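Local coordinates for SusD-like carbohydrate binding protein BF1063 (Bacteroides fragilis NCTC 9343, PDB 3I4G) that probably binds carbohydrate at the outer membrane, as a member of the SusD family of glycan-capturing lipoproteins, at residues A[124-129]-A[171-176]; A[132-137]-A[201-206]; A[137-142]-A[454-459]; A[216-221]-A[392-397]. One frame throughout, in Å; residues are numbered along the deposited sequence.

In the fold
Helix 116-139 is the common strut of three contacts. From the N terminus, contact 1 pairs its middle with helix 163-180 and closes a short loop of 41 residues. About two turns on, contact 2 joins the same helix to helix 197-211; its segments alternate with those of contact 1, so the two loops cross, and the sites touch through Phe127, Phe174 and Phe203. Contact 3 starts at Ala137, the last residue of 132-137, and spans 311 residues to helix 454-461, crossing both earlier contacts and tying the N-terminal helices to the C-terminal part. Contact 4, between helices 214-227 and 387-400, lies wholly within that long loop, after contact 2 closes.

Contact 1 (A[124-129]-A[171-176]); sequences EARFLR and VTEFTA
Arg126 and Phe127 face Glu173 and Phe174 across two helices that run roughly antiparallel, their short axes 8.7 Å apart at closest approach with 145° between directions. Arg126 grips the Glu173 carboxylate side-on: NE donates to OE1 at 3.0 Å, and NH2 to OE2, also at 3.0 Å. Both oxygens lie close to the guanidinium plane, yet the carboxylate is turned 45° from it, and each nitrogen meets its oxygen from above the carboxylate plane. The bend of Glu173 at chi2 (-63°) swings CD round so that the carboxylate reaches Arg126. From the opposite face of the carboxylate, Arg129 NH2 reaches OE1 at 3.1 Å, while its NH1 bonds Asn103 OD1. A water donates to OE1 at 2.6 Å and to Arg126 O, and accepts from Arg129 NE. Ala176 CB lies over one face of the Arg126 guanidinium, 3.6 Å from NH2. Beside this polar patch Phe127 CD1 packs on Phe174 CE1 at 3.9 Å, and Phe253 meets the Phe127 ring edge-to-face. Two arginines sharing one buried carboxylate form a salt-bridge network linking neighbouring antiparallel helices; their positive charges would be expected to keep Glu173 ionised.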
# COMPACT_ATOMS: atom_id res chain seq x y z
N GLU A 124 -5.04 -12.86 17.71
CA GLU A 124 -4.23 -12.76 16.49
C GLU A 124 -4.95 -13.39 15.32
O GLU A 124 -4.97 -12.81 14.24
CB GLU A 124 -2.88 -13.40 16.72
CG GLU A 124 -2.06 -12.65 17.76
CD GLU A 124 -0.71 -13.24 17.96
OE1 GLU A 124 0.22 -12.89 17.20
OE2 GLU A 124 -0.57 -14.06 18.87
N ALA A 125 -5.52 -14.57 15.52
CA ALA A 125 -6.26 -15.23 14.45
C ALA A 125 -7.46 -14.41 14.03
O ALA A 125 -7.77 -14.32 12.82
CB ALA A 125 -6.69 -16.64 14.88
N ARG A 126 -8.16 -13.80 14.98
CA ARG A 126 -9.30 -12.95 14.63
C ARG A 126 -8.87 -11.70 13.86
O ARG A 126 -9.52 -11.29 12.92
CB ARG A 126 -10.13 -12.58 15.86
CG ARG A 126 -10.83 -13.79 16.49
CD ARG A 126 -11.52 -13.40 17.77
NE ARG A 126 -12.75 -12.68 17.52
CZ ARG A 126 -13.56 -12.27 18.49
NH1 ARG A 126 -13.22 -12.41 19.76
NH2 ARG A 126 -14.70 -11.68 18.18
N PHE A 127 -7.76 -11.10 14.28
CA PHE A 127 -7.23 -9.95 13.56
C PHE A 127 -6.92 -10.32 12.13
O PHE A 127 -7.33 -9.65 11.20
CB PHE A 127 -5.97 -9.43 14.25
CG PHE A 127 -5.17 -8.46 13.40
CD1 PHE A 127 -5.58 -7.14 13.27
CD2 PHE A 127 -4.03 -8.87 12.74
CE1 PHE A 127 -4.86 -6.25 12.49
CE2 PHE A 127 -3.31 -7.96 11.96
CZ PHE A 127 -3.74 -6.65 11.84
N LEU A 128 -6.17 -11.40 11.95
CA LEU A 128 -5.77 -11.84 10.62
C LEU A 128 -6.99 -12.17 9.75
O LEU A 128 -7.05 -11.74 8.60
CB LEU A 128 -4.81 -13.02 10.70
CG LEU A 128 -3.44 -12.68 11.26
CD1 LEU A 128 -2.66 -13.96 11.56
CD2 LEU A 128 -2.62 -11.75 10.30
N ARG A 129 -7.97 -12.89 10.29
CA ARG A 129 -9.16 -13.20 9.53
C ARG A 129 -9.91 -11.93 9.14
O ARG A 129 -10.36 -11.77 7.99
CB ARG A 129 -10.07 -14.13 10.35
CG ARG A 129 -11.39 -14.44 9.65
CD ARG A 129 -12.26 -15.41 10.45
NE ARG A 129 -12.71 -14.85 11.71
CZ ARG A 129 -13.55 -15.47 12.54
NH1 ARG A 129 -14.03 -16.66 12.25
NH2 ARG A 129 -13.92 -14.88 13.65
N VAL A 171 -15.79 -4.38 12.35
CA VAL A 171 -15.69 -3.51 13.54
C VAL A 171 -15.68 -4.34 14.82
O VAL A 171 -14.81 -4.18 15.68
CB VAL A 171 -16.83 -2.47 13.57
CG1 VAL A 171 -16.95 -1.83 14.95
CG2 VAL A 171 -16.62 -1.42 12.46
N THR A 172 -16.62 -5.28 14.93
CA THR A 172 -16.70 -6.12 16.11
C THR A 172 -15.42 -6.93 16.27
O THR A 172 -14.86 -7.02 17.38
CB THR A 172 -17.91 -7.06 16.01
OG1 THR A 172 -19.10 -6.25 15.87
CG2 THR A 172 -17.99 -7.99 17.23
N GLU A 173 -14.95 -7.55 15.20
CA GLU A 173 -13.77 -8.39 15.26
C GLU A 173 -12.49 -7.62 15.57
O GLU A 173 -11.68 -8.07 16.39
CB GLU A 173 -13.63 -9.13 13.93
CG GLU A 173 -14.70 -10.18 13.68
CD GLU A 173 -14.68 -11.30 14.70
OE1 GLU A 173 -13.64 -12.01 14.77
OE2 GLU A 173 -15.72 -11.51 15.41
N PHE A 174 -12.26 -6.48 14.93
CA PHE A 174 -11.05 -5.70 15.22
C PHE A 174 -11.09 -5.15 16.62
O PHE A 174 -10.03 -5.09 17.29
CB PHE A 174 -10.84 -4.55 14.23
CG PHE A 174 -10.41 -4.98 12.84
CD1 PHE A 174 -9.31 -5.79 12.66
CD2 PHE A 174 -11.08 -4.53 11.73
CE1 PHE A 174 -8.91 -6.19 11.41
CE2 PHE A 174 -10.67 -4.92 10.47
CZ PHE A 174 -9.60 -5.75 10.32
N THR A 175 -12.28 -4.78 17.10
CA THR A 175 -12.40 -4.27 18.46
C THR A 175 -12.05 -5.36 19.50
O THR A 175 -11.29 -5.13 20.44
CB THR A 175 -13.81 -3.74 18.72
OG1 THR A 175 -14.07 -2.66 17.82
CG2 THR A 175 -13.98 -3.24 20.16
N ALA A 176 -12.61 -6.55 19.29
CA ALA A 176 -12.34 -7.69 20.16
C ALA A 176 -10.89 -8.14 20.09
O ALA A 176 -10.28 -8.48 21.11
CB ALA A 176 -13.27 -8.84 19.80
O HOH W 1 -12.08 -12.23 12.64
O HOH W 2 -16.08 -14.17 15.92

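Contact 2 (A[132-137]-A[201-206]); sequences QYFYLA and LAFLGR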
# COMPACT_ATOMS: atom_id res chain seq x y z
N GLN A 132 -8.66 -9.97 6.15
CA GLN A 132 -9.02 -10.50 4.83
C GLN A 132 -10.38 -10.01 4.41
O GLN A 132 -10.55 -9.62 3.26
CB GLN A 132 -8.97 -12.03 4.84
CG GLN A 132 -7.64 -12.61 5.31
CD GLN A 132 -6.46 -12.09 4.53
OE1 GLN A 132 -6.18 -12.57 3.44
NE2 GLN A 132 -5.74 -11.12 5.11
N TYR A 133 -11.36 -10.02 5.32
CA TYR A 133 -12.68 -9.51 5.01
C TYR A 133 -12.63 -7.99 4.75
O TYR A 133 -13.37 -7.50 3.94
CB TYR A 133 -13.69 -9.88 6.11
CG TYR A 133 -14.09 -11.32 5.99
CD1 TYR A 133 -14.83 -11.75 4.92
CD2 TYR A 133 -13.68 -12.27 6.93
CE1 TYR A 133 -15.18 -13.07 4.77
CE2 TYR A 133 -14.06 -13.60 6.81
CZ TYR A 133 -14.79 -13.98 5.72
OH TYR A 133 -15.19 -15.33 5.53
N PHE A 134 -11.75 -7.26 5.44
CA PHE A 134 -11.58 -5.83 5.22
C PHE A 134 -11.18 -5.56 3.77
O PHE A 134 -11.78 -4.70 3.12
CB PHE A 134 -10.53 -5.27 6.21
CG PHE A 134 -10.01 -3.92 5.83
CD1 PHE A 134 -10.69 -2.77 6.18
CD2 PHE A 134 -8.86 -3.79 5.09
CE1 PHE A 134 -10.25 -1.55 5.78
CE2 PHE A 134 -8.39 -2.56 4.69
CZ PHE A 134 -9.11 -1.44 5.04
N TYR A 135 -10.20 -6.27 3.28
CA TYR A 135 -9.79 -6.08 1.89
C TYR A 135 -10.83 -6.63 0.89
O TYR A 135 -11.13 -5.98 -0.10
CB TYR A 135 -8.41 -6.68 1.65
CG TYR A 135 -7.28 -6.00 2.35
CD1 TYR A 135 -6.85 -4.75 1.93
CD2 TYR A 135 -6.60 -6.59 3.39
CE1 TYR A 135 -5.82 -4.11 2.58
CE2 TYR A 135 -5.59 -5.96 4.05
CZ TYR A 135 -5.21 -4.70 3.64
OH TYR A 135 -4.17 -4.07 4.28
N LEU A 136 -11.41 -7.80 1.15
CA LEU A 136 -12.49 -8.27 0.28
C LEU A 136 -13.62 -7.26 0.18
O LEU A 136 -14.15 -6.98 -0.90
CB LEU A 136 -13.01 -9.61 0.77
CG LEU A 136 -12.09 -10.81 0.63
CD1 LEU A 136 -12.66 -11.95 1.45
CD2 LEU A 136 -11.93 -11.20 -0.82
N ALA A 137 -14.04 -6.74 1.32
CA ALA A 137 -15.11 -5.74 1.40
C ALA A 137 -14.73 -4.42 0.74
O ALA A 137 -15.62 -3.71 0.28
CB ALA A 137 -15.50 -5.46 2.89
N LEU A 201 -6.43 -1.61 16.11
CA LEU A 201 -7.12 -0.34 16.14
C LEU A 201 -6.97 0.44 14.82
O LEU A 201 -7.89 1.18 14.43
CB LEU A 201 -6.65 0.55 17.32
CG LEU A 201 -6.96 0.06 18.71
CD1 LEU A 201 -6.18 0.85 19.77
CD2 LEU A 201 -8.45 0.17 18.92
N ALA A 202 -5.83 0.32 14.13
CA ALA A 202 -5.63 1.03 12.88
C ALA A 202 -6.53 0.45 11.81
O ALA A 202 -7.13 1.18 11.03
CB ALA A 202 -4.18 0.97 12.46
N PHE A 203 -6.65 -0.89 11.76
CA PHE A 203 -7.59 -1.49 10.84
C PHE A 203 -9.04 -1.19 11.21
O PHE A 203 -9.87 -1.02 10.32
CB PHE A 203 -7.35 -2.99 10.69
CG PHE A 203 -6.29 -3.30 9.69
CD1 PHE A 203 -6.63 -3.46 8.36
CD2 PHE A 203 -4.95 -3.40 10.04
CE1 PHE A 203 -5.68 -3.72 7.39
CE2 PHE A 203 -3.99 -3.69 9.06
CZ PHE A 203 -4.36 -3.80 7.73
N LEU A 204 -9.33 -1.10 12.49
CA LEU A 204 -10.65 -0.62 12.92
C LEU A 204 -10.92 0.76 12.36
O LEU A 204 -12.00 1.02 11.82
CB LEU A 204 -10.73 -0.57 14.46
CG LEU A 204 -11.98 -0.00 15.08
CD1 LEU A 204 -13.22 -0.80 14.63
CD2 LEU A 204 -11.86 -0.01 16.59
N GLY A 205 -9.98 1.68 12.52
CA GLY A 205 -10.13 3.00 11.95
C GLY A 205 -10.33 3.00 10.46
O GLY A 205 -11.20 3.72 9.96
N ARG A 206 -9.55 2.21 9.71
CA ARG A 206 -9.76 2.15 8.28
C ARG A 206 -11.15 1.58 7.94
O ARG A 206 -11.80 2.04 6.99
CB ARG A 206 -8.70 1.27 7.58
CG ARG A 206 -7.29 1.82 7.48
CD ARG A 206 -6.47 0.87 6.65
NE ARG A 206 -5.14 1.37 6.32
CZ ARG A 206 -4.34 0.71 5.52
NH1 ARG A 206 -4.71 -0.48 5.04
NH2 ARG A 206 -3.17 1.20 5.21
O HOH W 3 -3.05 -1.99 3.08
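The edge of the Phe203 ring points at the face of Phe134, a T-shaped pair with centroids 5.4 Å apart and planes at 89°. CD1 of Phe203 stands over that face, offset toward the rim. At the far end of the Phe134 ring, CE1 and CZ meet Arg206 CB, CE1 at 3.7 Å. Tyr135 crosses Phe203 at about a right angle: its OH touches Phe203 CZ at 3.5 Å, near the plane of the phenylalanine ring, while Phe134 CD2 lies over the centre of the Tyr135 ring. Such aromatic packing joins two nearly parallel helices of what is probably the TPR-like helical core of the SusD family; the segment axes are 11.2 Å apart and inclined by 22°, a spacing bridged by large side chains. Further out, a water at the edge of the Tyr135 ring lies 2.6 Å from Tyr135 OH and accepts from Arg206 NH1 at 3.0 Å. The Arg206 chain is extended from CG to NE, and its NE forms a salt bridge with Glu389. Tyr135 OH is also hydrogen-bonded to Trp48 NE1, and Trp47 stacks on the Tyr135 ring. Strand 380-386 touches Phe203 and Arg206 through Ile385.

Contact 3 (A[137-142]-A[454-459]); sequences ASYFKN and RYWDIM
Ser138 OG is held by two groups: Trp456 NE1 donates to it at 3.0 Å with an N-H...O angle of 153°, and Phe134 O, one turn earlier in the helix, is its partner within helix 116-139. The oxygen lies almost in the indole plane. Next to this bond is an aromatic cluster of Tyr139, Tyr455 and Trp456, which joins the last turns of helix 116-139 to the start of helix 454-461 and thereby the N- and C-terminal parts of the SusD-family chain. The Tyr139 and Tyr455 rings are nearly parallel, 18° apart, but slid so far that they barely overlap; CE1 of Tyr139 touches CE2 of Tyr455 at 3.5 Å. Tyr139 crosses Trp456 at about a right angle, and Tyr139 OH meets Trp456 CB at 3.3 Å, near the indole plane. Trp456 CG is anti to the backbone N, and the turn at chi2 (77°) then swings the five-membered ring so that NE1 reaches the serine. Around the cluster, Trp513 stacks on Tyr139 and bonds Tyr455 OH through NE1, while Arg206 makes a cation-pi contact with Trp456. The chain of Met459, a selenomethionine, is bent at chi2 and chi3, and its CE lies at the edge of the Tyr139 ring, 4.0 Å from CD1.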
# COMPACT_ATOMS: atom_id res chain seq x y z
N ALA A 137 -14.04 -6.74 1.32
CA ALA A 137 -15.11 -5.74 1.40
C ALA A 137 -14.73 -4.42 0.74
O ALA A 137 -15.62 -3.71 0.28
CB ALA A 137 -15.50 -5.46 2.89
N SER A 138 -13.44 -4.09 0.70
CA SER A 138 -13.02 -2.88 0.03
C SER A 138 -13.21 -2.94 -1.49
O SER A 138 -13.52 -1.93 -2.12
CB SER A 138 -11.55 -2.60 0.33
OG SER A 138 -11.32 -2.30 1.70
N TYR A 139 -13.04 -4.13 -2.07
CA TYR A 139 -12.95 -4.23 -3.52
C TYR A 139 -14.05 -5.07 -4.16
O TYR A 139 -14.68 -4.61 -5.12
CB TYR A 139 -11.55 -4.77 -3.89
CG TYR A 139 -10.42 -3.87 -3.38
CD1 TYR A 139 -10.35 -2.55 -3.77
CD2 TYR A 139 -9.46 -4.34 -2.52
CE1 TYR A 139 -9.34 -1.74 -3.32
CE2 TYR A 139 -8.43 -3.54 -2.07
CZ TYR A 139 -8.38 -2.24 -2.49
OH TYR A 139 -7.35 -1.39 -2.09
N PHE A 140 -14.28 -6.29 -3.67
CA PHE A 140 -15.40 -7.09 -4.15
C PHE A 140 -16.73 -6.67 -3.50
O PHE A 140 -17.80 -6.86 -4.07
CB PHE A 140 -15.16 -8.57 -3.87
CG PHE A 140 -13.96 -9.17 -4.55
CD1 PHE A 140 -14.01 -9.58 -5.87
CD2 PHE A 140 -12.79 -9.37 -3.85
CE1 PHE A 140 -12.94 -10.18 -6.47
CE2 PHE A 140 -11.70 -9.97 -4.48
CZ PHE A 140 -11.82 -10.41 -5.78
N LYS A 141 -16.66 -6.16 -2.27
CA LYS A 141 -17.77 -5.56 -1.52
C LYS A 141 -18.77 -6.54 -0.94
O LYS A 141 -18.87 -6.61 0.28
CB LYS A 141 -18.48 -4.46 -2.34
CG LYS A 141 -17.46 -3.36 -2.71
CD LYS A 141 -18.08 -2.09 -3.11
CE LYS A 141 -16.97 -1.08 -3.35
NZ LYS A 141 -17.54 0.22 -3.77
N ASN A 142 -19.50 -7.27 -1.77
CA ASN A 142 -20.55 -8.18 -1.31
C ASN A 142 -20.04 -9.58 -1.57
O ASN A 142 -19.97 -10.01 -2.70
CB ASN A 142 -21.84 -7.87 -2.07
CG ASN A 142 -22.16 -6.39 -2.06
OD1 ASN A 142 -22.23 -5.76 -1.01
ND2 ASN A 142 -22.34 -5.82 -3.27
N ARG A 454 -2.69 4.16 -2.16
CA ARG A 454 -3.34 5.19 -2.99
C ARG A 454 -4.60 4.68 -3.67
O ARG A 454 -5.60 5.39 -3.72
CB ARG A 454 -2.38 5.69 -4.05
CG ARG A 454 -2.93 6.84 -4.91
CD ARG A 454 -3.27 8.09 -4.17
NE ARG A 454 -3.73 9.11 -5.12
CZ ARG A 454 -4.27 10.25 -4.78
NH1 ARG A 454 -4.45 10.54 -3.50
NH2 ARG A 454 -4.64 11.11 -5.70
N TYR A 455 -4.55 3.47 -4.24
CA TYR A 455 -5.73 2.92 -4.88
C TYR A 455 -6.85 2.77 -3.86
O TYR A 455 -8.01 3.18 -4.16
CB TYR A 455 -5.37 1.60 -5.56
CG TYR A 455 -6.50 0.89 -6.26
CD1 TYR A 455 -7.10 1.41 -7.40
CD2 TYR A 455 -6.95 -0.30 -5.79
CE1 TYR A 455 -8.14 0.75 -8.01
CE2 TYR A 455 -7.95 -0.99 -6.42
CZ TYR A 455 -8.54 -0.47 -7.54
OH TYR A 455 -9.55 -1.16 -8.18
N TRP A 456 -6.56 2.20 -2.70
CA TRP A 456 -7.58 2.08 -1.66
C TRP A 456 -8.20 3.45 -1.36
O TRP A 456 -9.41 3.58 -1.21
CB TRP A 456 -6.94 1.45 -0.42
CG TRP A 456 -7.91 1.12 0.64
CD1 TRP A 456 -8.77 0.06 0.64
CD2 TRP A 456 -8.17 1.87 1.83
NE1 TRP A 456 -9.58 0.10 1.76
CE2 TRP A 456 -9.24 1.20 2.51
CE3 TRP A 456 -7.61 3.01 2.41
CZ2 TRP A 456 -9.75 1.67 3.73
CZ3 TRP A 456 -8.11 3.44 3.63
CH2 TRP A 456 -9.17 2.77 4.27
N ASP A 457 -7.38 4.49 -1.27
CA ASP A 457 -7.90 5.82 -0.97
C ASP A 457 -8.77 6.40 -2.09
O ASP A 457 -9.87 6.90 -1.84
CB ASP A 457 -6.76 6.80 -0.71
CG ASP A 457 -6.08 6.63 0.63
OD1 ASP A 457 -6.66 6.06 1.58
OD2 ASP A 457 -4.93 7.15 0.72
N ILE A 458 -8.30 6.35 -3.35
CA ILE A 458 -9.06 6.97 -4.42
C ILE A 458 -10.38 6.20 -4.66
O ILE A 458 -11.40 6.80 -5.02
CB ILE A 458 -8.27 7.18 -5.71
CG1 ILE A 458 -7.80 5.86 -6.29
CG2 ILE A 458 -7.07 8.10 -5.44
CD1 ILE A 458 -6.98 6.02 -7.62
N MSE A 459 -10.39 4.92 -4.37
CA MSE A 459 -11.62 4.14 -4.40
C MSE A 459 -12.60 4.55 -3.31
O MSE A 459 -13.75 4.89 -3.62
CB MSE A 459 -11.26 2.66 -4.29
CG MSE A 459 -10.55 2.07 -5.55
SE MSE A 459 -11.68 1.66 -7.03
CE MSE A 459 -12.19 -0.13 -6.40
O HOH W 4 -4.42 0.22 -2.50

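Contact 4 (A[216-221]-A[392-397]); sequences SGAKAF and LGYLEC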
# COMPACT_ATOMS: atom_id res chain seq x y z
N SER A 216 -16.49 7.29 14.68
CA SER A 216 -15.86 6.08 15.24
C SER A 216 -14.43 5.93 14.74
O SER A 216 -13.56 5.45 15.47
CB SER A 216 -16.67 4.83 14.90
OG SER A 216 -17.94 4.86 15.53
N GLY A 217 -14.17 6.34 13.50
CA GLY A 217 -12.82 6.25 12.96
C GLY A 217 -11.90 7.19 13.70
O GLY A 217 -10.78 6.82 14.02
N ALA A 218 -12.35 8.42 13.95
CA ALA A 218 -11.52 9.35 14.70
C ALA A 218 -11.17 8.75 16.05
O ALA A 218 -10.03 8.84 16.50
CB ALA A 218 -12.24 10.68 14.89
N LYS A 219 -12.14 8.13 16.72
CA LYS A 219 -11.89 7.53 18.02
C LYS A 219 -10.86 6.39 17.94
O LYS A 219 -10.01 6.31 18.81
CB LYS A 219 -13.21 7.08 18.73
CG LYS A 219 -12.89 6.41 20.09
CD LYS A 219 -14.08 6.09 20.96
CE LYS A 219 -13.60 5.71 22.39
NZ LYS A 219 -12.59 4.61 22.45
N ALA A 220 -10.95 5.51 16.95
CA ALA A 220 -10.00 4.42 16.81
C ALA A 220 -8.58 4.95 16.64
O ALA A 220 -7.66 4.52 17.32
CB ALA A 220 -10.39 3.51 15.63
N PHE A 221 -8.39 5.91 15.74
CA PHE A 221 -7.05 6.46 15.54
C PHE A 221 -6.59 7.24 16.78
O PHE A 221 -5.43 7.15 17.16
CB PHE A 221 -7.00 7.32 14.29
CG PHE A 221 -7.22 6.57 12.98
CD1 PHE A 221 -6.46 5.48 12.65
CD2 PHE A 221 -8.18 6.98 12.09
CE1 PHE A 221 -6.66 4.82 11.44
CE2 PHE A 221 -8.38 6.33 10.88
CZ PHE A 221 -7.62 5.25 10.56
N LEU A 392 -2.76 11.21 10.18
CA LEU A 392 -3.53 11.81 9.08
C LEU A 392 -4.94 11.25 9.03
O LEU A 392 -5.87 11.94 8.64
CB LEU A 392 -2.81 11.63 7.75
CG LEU A 392 -1.44 12.29 7.63
CD1 LEU A 392 -0.73 11.89 6.34
CD2 LEU A 392 -1.56 13.81 7.75
N GLY A 393 -5.10 9.99 9.40
CA GLY A 393 -6.42 9.40 9.44
C GLY A 393 -7.31 10.04 10.50
O GLY A 393 -8.50 10.28 10.27
N TYR A 394 -6.75 10.27 11.68
CA TYR A 394 -7.46 10.97 12.74
C TYR A 394 -7.96 12.33 12.25
O TYR A 394 -9.12 12.65 12.39
CB TYR A 394 -6.54 11.13 13.95
CG TYR A 394 -7.12 11.94 15.09
CD1 TYR A 394 -8.33 11.61 15.68
CD2 TYR A 394 -6.44 13.04 15.61
CE1 TYR A 394 -8.84 12.36 16.71
CE2 TYR A 394 -6.92 13.75 16.68
CZ TYR A 394 -8.13 13.42 17.21
OH TYR A 394 -8.60 14.16 18.27
N LEU A 395 -7.06 13.11 11.63
CA LEU A 395 -7.42 14.43 11.14
C LEU A 395 -8.49 14.32 10.04
O LEU A 395 -9.45 15.09 10.05
CB LEU A 395 -6.18 15.16 10.64
CG LEU A 395 -6.41 16.60 10.16
CD1 LEU A 395 -7.07 17.47 11.23
CD2 LEU A 395 -5.09 17.20 9.70
N GLU A 396 -8.34 13.41 9.09
CA GLU A 396 -9.34 13.23 8.04
C GLU A 396 -10.70 12.94 8.67
O GLU A 396 -11.71 13.52 8.27
CB GLU A 396 -8.95 12.11 7.07
CG GLU A 396 -10.00 11.81 6.02
CD GLU A 396 -9.66 10.72 5.04
OE1 GLU A 396 -8.53 10.20 5.02
OE2 GLU A 396 -10.58 10.42 4.25
N CYS A 397 -10.73 12.07 9.66
CA CYS A 397 -11.99 11.69 10.31
C CYS A 397 -12.61 12.88 11.04
O CYS A 397 -13.84 13.07 11.00
CB CYS A 397 -11.81 10.50 11.27
SG CYS A 397 -11.52 8.93 10.44
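Cys397 SG and Phe221 CG both stand anti to their own carbonyl carbons, beside the backbone N (chi1 -71° in Cys397), and CB of each points toward the other helix, which lets sulfur and ring meet. The sulfur sits at the edge of the Phe221 ring, 5.3 Å from the centroid and 86° off the normal, a Cys sulfur-aromatic contact; its nearest ring atom is CE2 at 4.1 Å. That ring also lies against the backbone of Gly393, with Phe221 CD2 3.6 Å from Gly393 C. Ala218 CB packs on Cys397 CB at 3.6 Å, and Ala218 O approaches Tyr394 CD1 at 3.4 Å. Small residues make this closeness possible. Gly217 faces the sulfur and Gly393 the phenyl ring, positions where a CB would clash, and the CA atoms of Ala218 and Tyr394 are only 4.8 Å apart. The segment axes accordingly approach to 8.1 Å, near antiparallel at 154°, with no hydrogen bond across them. Helix 197-211 backs this pair, Met209 touching Cys397 and Leu204 touching Ala220. Beyond helix 387-400, helix 433-447 packs against Leu392 and Leu395, and His222 stacks on the Tyr394 ring from helix 214-227 itself.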